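Local coordinates for lipid binding protein (Grifola frondosa, PDB 5H0Q) that probably binds membrane domains containing both sphingomyelin and cholesterol, at residues C60-T74 / K92-T105. Numbering follows the deposited sequence.
Sequences CVLVRVYNATGGPIT and KRIGNGQWTVFIHT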
loop_
_atom_site.group_PDB
_atom_site.type_symbol
_atom_site.label_atom_id
_atom_site.label_comp_id
_atom_site.label_asym_id
_atom_site.label_seq_id
_atom_site.Cartn_x
_atom_site.Cartn_y
_atom_site.Cartn_z
ATOM N N CYS A 60 7.367 -10.943 -9.466
ATOM C CA CYS A 60 6.197 -10.582 -8.683
ATOM C C CYS A 60 6.547 -9.473 -7.711
ATOM O O CYS A 60 7.706 -9.088 -7.549
ATOM C CB CYS A 60 5.666 -11.774 -7.904
ATOM S SG CYS A 60 6.776 -12.311 -6.543
ATOM N N VAL A 61 5.518 -8.998 -7.027
ATOM C CA VAL A 61 5.694 -8.110 -5.895
ATOM C C VAL A 61 4.911 -8.696 -4.739
ATOM O O VAL A 61 3.800 -9.203 -4.920
ATOM C CB VAL A 61 5.245 -6.656 -6.181
ATOM C CG1 VAL A 61 6.186 -6.003 -7.177
ATOM C CG2 VAL A 61 3.774 -6.597 -6.681
ATOM N N LEU A 62 5.494 -8.620 -3.563
ATOM C CA LEU A 62 4.893 -9.101 -2.324
ATOM C C LEU A 62 4.605 -7.831 -1.522
ATOM O O LEU A 62 5.514 -7.252 -0.926
ATOM C CB LEU A 62 5.811 -10.037 -1.546
ATOM C CG LEU A 62 6.228 -11.414 -2.067
ATOM C CD1 LEU A 62 5.137 -12.100 -2.848
ATOM C CD2 LEU A 62 7.484 -11.286 -2.905
ATOM N N VAL A 63 3.358 -7.372 -1.546
ATOM C CA VAL A 63 3.013 -6.024 -1.102
ATOM C C VAL A 63 2.453 -6.071 0.301
ATOM O O VAL A 63 1.502 -6.815 0.563
ATOM C CB VAL A 63 1.985 -5.362 -2.028
ATOM C CG1 VAL A 63 1.661 -3.963 -1.507
ATOM C CG2 VAL A 63 2.505 -5.294 -3.445
ATOM N N ARG A 64 3.032 -5.277 1.206
ATOM C CA ARG A 64 2.418 -5.032 2.507
ATOM C C ARG A 64 2.021 -3.560 2.575
ATOM O O ARG A 64 2.775 -2.685 2.146
ATOM C CB ARG A 64 3.336 -5.412 3.659
ATOM C CG ARG A 64 4.636 -4.637 3.821
ATOM C CD ARG A 64 5.375 -5.116 5.089
ATOM N NE ARG A 64 6.548 -4.301 5.386
ATOM C CZ ARG A 64 7.798 -4.579 5.052
ATOM N NH1 ARG A 64 8.109 -5.712 4.426
ATOM N NH2 ARG A 64 8.750 -3.712 5.364
ATOM N N VAL A 65 0.864 -3.292 3.171
ATOM C CA VAL A 65 0.279 -1.948 3.242
ATOM C C VAL A 65 -0.058 -1.671 4.693
ATOM O O VAL A 65 -0.787 -2.457 5.301
ATOM C CB VAL A 65 -1.002 -1.863 2.397
ATOM C CG1 VAL A 65 -1.612 -0.477 2.517
ATOM C CG2 VAL A 65 -0.736 -2.267 0.974
ATOM N N TYR A 66 0.418 -0.538 5.239
ATOM C CA TYR A 66 0.113 -0.140 6.608
ATOM C C TYR A 66 -0.661 1.170 6.567
ATOM O O TYR A 66 -0.179 2.156 5.999
ATOM C CB TYR A 66 1.364 0.039 7.478
ATOM C CG TYR A 66 1.057 0.235 8.932
ATOM C CD1 TYR A 66 0.364 -0.729 9.642
ATOM C CD2 TYR A 66 1.442 1.399 9.601
ATOM C CE1 TYR A 66 0.102 -0.569 10.994
ATOM C CE2 TYR A 66 1.176 1.561 10.943
ATOM C CZ TYR A 66 0.498 0.589 11.621
ATOM O OH TYR A 66 0.242 0.713 12.952
ATOM N N ASN A 67 -1.827 1.186 7.202
ATOM C CA ASN A 67 -2.657 2.391 7.295
ATOM C C ASN A 67 -2.428 3.051 8.642
ATOM O O ASN A 67 -2.858 2.531 9.675
ATOM C CB ASN A 67 -4.127 2.046 7.103
ATOM C CG ASN A 67 -5.032 3.261 7.300
ATOM O OD1 ASN A 67 -4.555 4.385 7.299
ATOM N ND2 ASN A 67 -6.307 3.020 7.527
ATOM N N ALA A 68 -1.739 4.198 8.628
ATOM C CA ALA A 68 -1.538 5.042 9.801
ATOM C C ALA A 68 -2.145 6.429 9.587
ATOM O O ALA A 68 -1.611 7.407 10.101
ATOM C CB ALA A 68 -0.051 5.161 10.131
ATOM N N THR A 69 -3.236 6.526 8.817
ATOM C CA THR A 69 -3.847 7.830 8.545
ATOM C C THR A 69 -4.778 8.319 9.634
ATOM O O THR A 69 -5.284 9.445 9.522
ATOM C CB THR A 69 -4.647 7.801 7.261
ATOM O OG1 THR A 69 -5.772 6.935 7.416
ATOM C CG2 THR A 69 -3.797 7.427 6.083
ATOM N N GLY A 70 -5.035 7.526 10.643
ATOM C CA GLY A 70 -5.907 7.890 11.723
ATOM C C GLY A 70 -7.360 7.535 11.496
ATOM O O GLY A 70 -8.192 7.804 12.372
ATOM N N GLY A 71 -7.695 6.984 10.343
ATOM C CA GLY A 71 -9.028 6.492 10.073
ATOM C C GLY A 71 -8.958 5.386 9.045
ATOM O O GLY A 71 -7.874 5.067 8.516
ATOM N N PRO A 72 -10.092 4.756 8.757
ATOM C CA PRO A 72 -10.081 3.611 7.837
ATOM C C PRO A 72 -9.923 4.033 6.393
ATOM O O PRO A 72 -10.377 5.107 5.975
ATOM C CB PRO A 72 -11.448 2.967 8.064
ATOM C CG PRO A 72 -12.323 4.112 8.493
ATOM C CD PRO A 72 -11.439 4.997 9.314
ATOM N N ILE A 73 -9.320 3.154 5.602
ATOM C CA ILE A 73 -9.231 3.364 4.162
ATOM C C ILE A 73 -9.936 2.205 3.478
ATOM O O ILE A 73 -9.993 1.100 4.021
ATOM C CB ILE A 73 -7.772 3.516 3.675
ATOM C CG1 ILE A 73 -6.958 2.246 3.932
ATOM C CG2 ILE A 73 -7.128 4.738 4.339
ATOM C CD1 ILE A 73 -5.493 2.335 3.533
ATOM N N THR A 74 -10.515 2.478 2.308
ATOM C CA THR A 74 -11.300 1.511 1.553
ATOM C C THR A 74 -10.719 1.370 0.153
ATOM O O THR A 74 -10.451 2.373 -0.512
ATOM C CB THR A 74 -12.766 1.948 1.493
ATOM O OG1 THR A 74 -13.284 1.985 2.826
ATOM C CG2 THR A 74 -13.603 0.987 0.656
ATOM N N LYS A 92 -11.130 -5.129 1.498
ATOM C CA LYS A 92 -11.789 -3.910 1.045
ATOM C C LYS A 92 -11.597 -2.752 2.017
ATOM O O LYS A 92 -11.682 -1.589 1.610
ATOM C CB LYS A 92 -13.284 -4.170 0.845
ATOM C CG LYS A 92 -13.753 -4.049 -0.600
ATOM C CD LYS A 92 -13.874 -2.593 -1.030
ATOM C CE LYS A 92 -15.332 -2.147 -1.109
ATOM N NZ LYS A 92 -16.061 -2.319 0.180
ATOM N N ARG A 93 -11.373 -3.038 3.295
ATOM C CA ARG A 93 -11.325 -2.008 4.325
ATOM C C ARG A 93 -10.161 -2.304 5.250
ATOM O O ARG A 93 -10.090 -3.394 5.830
ATOM C CB ARG A 93 -12.624 -1.968 5.133
ATOM C CG ARG A 93 -12.654 -0.874 6.208
ATOM C CD ARG A 93 -13.776 -1.098 7.187
ATOM N NE ARG A 93 -13.877 -0.043 8.211
ATOM C CZ ARG A 93 -13.183 -0.023 9.345
ATOM N NH1 ARG A 93 -12.304 -0.983 9.599
ATOM N NH2 ARG A 93 -13.347 0.961 10.221
ATOM N N ILE A 94 -9.263 -1.338 5.398
ATOM C CA ILE A 94 -8.105 -1.458 6.270
ATOM C C ILE A 94 -8.235 -0.406 7.368
ATOM O O ILE A 94 -8.237 0.800 7.079
ATOM C CB ILE A 94 -6.789 -1.275 5.501
ATOM C CG1 ILE A 94 -6.736 -2.190 4.259
ATOM C CG2 ILE A 94 -5.629 -1.525 6.454
ATOM C CD1 ILE A 94 -5.630 -1.873 3.348
ATOM N N GLY A 95 -8.371 -0.841 8.614
ATOM C CA GLY A 95 -8.452 0.116 9.697
ATOM C C GLY A 95 -7.127 0.802 9.958
ATOM O O GLY A 95 -6.050 0.324 9.579
ATOM N N ASN A 96 -7.204 1.951 10.636
ATOM C CA ASN A 96 -6.003 2.585 11.122
ATOM C C ASN A 96 -5.296 1.581 12.025
ATOM O O ASN A 96 -5.944 0.927 12.841
ATOM C CB ASN A 96 -6.393 3.848 11.886
ATOM C CG ASN A 96 -5.220 4.627 12.378
ATOM O OD1 ASN A 96 -4.338 4.992 11.615
ATOM N ND2 ASN A 96 -5.208 4.906 13.663
ATOM N N GLY A 97 -3.975 1.468 11.886
ATOM C CA GLY A 97 -3.212 0.493 12.649
ATOM C C GLY A 97 -3.220 -0.907 12.086
ATOM O O GLY A 97 -2.639 -1.806 12.712
ATOM N N GLN A 98 -3.847 -1.131 10.944
ATOM C CA GLN A 98 -3.902 -2.445 10.334
ATOM C C GLN A 98 -3.047 -2.514 9.078
ATOM O O GLN A 98 -2.773 -1.507 8.420
ATOM C CB GLN A 98 -5.340 -2.852 10.021
ATOM C CG GLN A 98 -6.147 -2.980 11.292
ATOM C CD GLN A 98 -7.505 -3.563 11.071
ATOM O OE1 GLN A 98 -8.232 -3.118 10.204
ATOM N NE2 GLN A 98 -7.847 -4.601 11.831
ATOM N N TRP A 99 -2.586 -3.732 8.796
ATOM C CA TRP A 99 -1.870 -4.109 7.580
ATOM C C TRP A 99 -2.744 -4.976 6.682
ATOM O O TRP A 99 -3.577 -5.753 7.167
ATOM C CB TRP A 99 -0.628 -4.972 7.895
ATOM C CG TRP A 99 0.447 -4.371 8.724
ATOM C CD1 TRP A 99 0.501 -4.299 10.076
ATOM C CD2 TRP A 99 1.648 -3.772 8.232
ATOM N NE1 TRP A 99 1.673 -3.692 10.468
ATOM C CE2 TRP A 99 2.389 -3.354 9.349
ATOM C CE3 TRP A 99 2.162 -3.543 6.946
ATOM C CZ2 TRP A 99 3.626 -2.732 9.229
ATOM C CZ3 TRP A 99 3.385 -2.922 6.828
ATOM C CH2 TRP A 99 4.098 -2.522 7.963
ATOM N N THR A 100 -2.510 -4.895 5.368
ATOM C CA THR A 100 -2.890 -5.986 4.495
ATOM C C THR A 100 -1.692 -6.397 3.643
ATOM O O THR A 100 -0.714 -5.659 3.500
ATOM C CB THR A 100 -4.092 -5.630 3.638
ATOM O OG1 THR A 100 -4.603 -6.824 3.049
ATOM C CG2 THR A 100 -3.747 -4.614 2.558
ATOM N N VAL A 101 -1.762 -7.616 3.116
ATOM C CA VAL A 101 -0.688 -8.197 2.320
ATOM C C VAL A 101 -1.309 -8.882 1.119
ATOM O O VAL A 101 -2.317 -9.584 1.243
ATOM C CB VAL A 101 0.146 -9.207 3.135
ATOM C CG1 VAL A 101 1.221 -9.843 2.258
ATOM C CG2 VAL A 101 0.766 -8.505 4.332
ATOM N N PHE A 102 -0.686 -8.718 -0.039
ATOM C CA PHE A 102 -1.123 -9.449 -1.213
ATOM C C PHE A 102 0.050 -9.617 -2.162
ATOM O O PHE A 102 1.081 -8.952 -2.036
ATOM C CB PHE A 102 -2.294 -8.734 -1.909
ATOM C CG PHE A 102 -1.953 -7.358 -2.453
ATOM C CD1 PHE A 102 -1.435 -7.208 -3.727
ATOM C CD2 PHE A 102 -2.178 -6.223 -1.701
ATOM C CE1 PHE A 102 -1.116 -5.952 -4.227
ATOM C CE2 PHE A 102 -1.888 -4.966 -2.202
ATOM C CZ PHE A 102 -1.351 -4.837 -3.468
ATOM N N ILE A 103 -0.121 -10.526 -3.116
ATOM C CA ILE A 103 0.854 -10.732 -4.167
ATOM C C ILE A 103 0.267 -10.259 -5.489
ATOM O O ILE A 103 -0.932 -10.360 -5.743
ATOM C CB ILE A 103 1.303 -12.214 -4.229
ATOM C CG1 ILE A 103 2.432 -12.397 -5.245
ATOM C CG2 ILE A 103 0.158 -13.134 -4.582
ATOM C CD1 ILE A 103 3.061 -13.776 -5.239
ATOM N N HIS A 104 1.138 -9.752 -6.337
ATOM C CA HIS A 104 0.819 -9.513 -7.737
ATOM C C HIS A 104 1.956 -10.099 -8.550
ATOM O O HIS A 104 3.120 -9.861 -8.226
ATOM C CB HIS A 104 0.655 -8.011 -8.012
ATOM C CG HIS A 104 0.001 -7.717 -9.317
ATOM N ND1 HIS A 104 0.707 -7.569 -10.490
ATOM C CD2 HIS A 104 -1.306 -7.532 -9.640
ATOM C CE1 HIS A 104 -0.131 -7.287 -11.475
ATOM N NE2 HIS A 104 -1.359 -7.270 -10.988
ATOM N N THR A 105 1.633 -10.868 -9.580
ATOM C CA THR A 105 2.652 -11.588 -10.330
ATOM C C THR A 105 2.522 -11.310 -11.813
ATOM O O THR A 105 1.484 -10.865 -12.295
ATOM C CB THR A 105 2.559 -13.112 -10.138
ATOM O OG1 THR A 105 1.459 -13.643 -10.893
ATOM C CG2 THR A 105 2.376 -13.462 -8.696
HETATM O O HOH W 1 -0.495 -1.711 14.371
#
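Two antiparallel beta ladders, one in each sheet of the fold, are joined where 60-74 and 92-105 both turn from one sheet into the other. Strands 60-68 and 99-105 run at 164°, with Val61, Val63 and Val65 in hydrogen-bonded pairs with His104, Phe102 and Thr100. On the face of these valines, between the sheets, Val63 CB lies over the Phe102 ring, 3.8 Å from its centroid. The reverse face carries Tyr66 CB over the six-membered ring of Trp99, 3.6 Å from the centroid and 9° off the normal, while Arg64 runs alongside, its CD 3.4 Å from Trp99 CZ3 and its guanidinium held by Glu197 and Gln48. The Asn67 side chain ties its own loop to strand 93-94: with CG anti to its backbone N (chi1 176°), ND2 donates to Gly71 O (2.8 Å) and Ile94 O (3.0 Å). Ile94 O also accepts from Ile73 N, the two donors coming from opposite faces of the Ile94 carbonyl plane, and Asn67 OD1 takes Thr69 N (2.9 Å) in an Asx turn, plus Thr69 OG1. Asn96 OD1 accepts from Gly70 N (2.8 Å), which stands above the plane of the Asn96 side-chain carbonyl. With both amide ends engaged, the buried Asn67 side chain is fixed in rotation and links the two ladders.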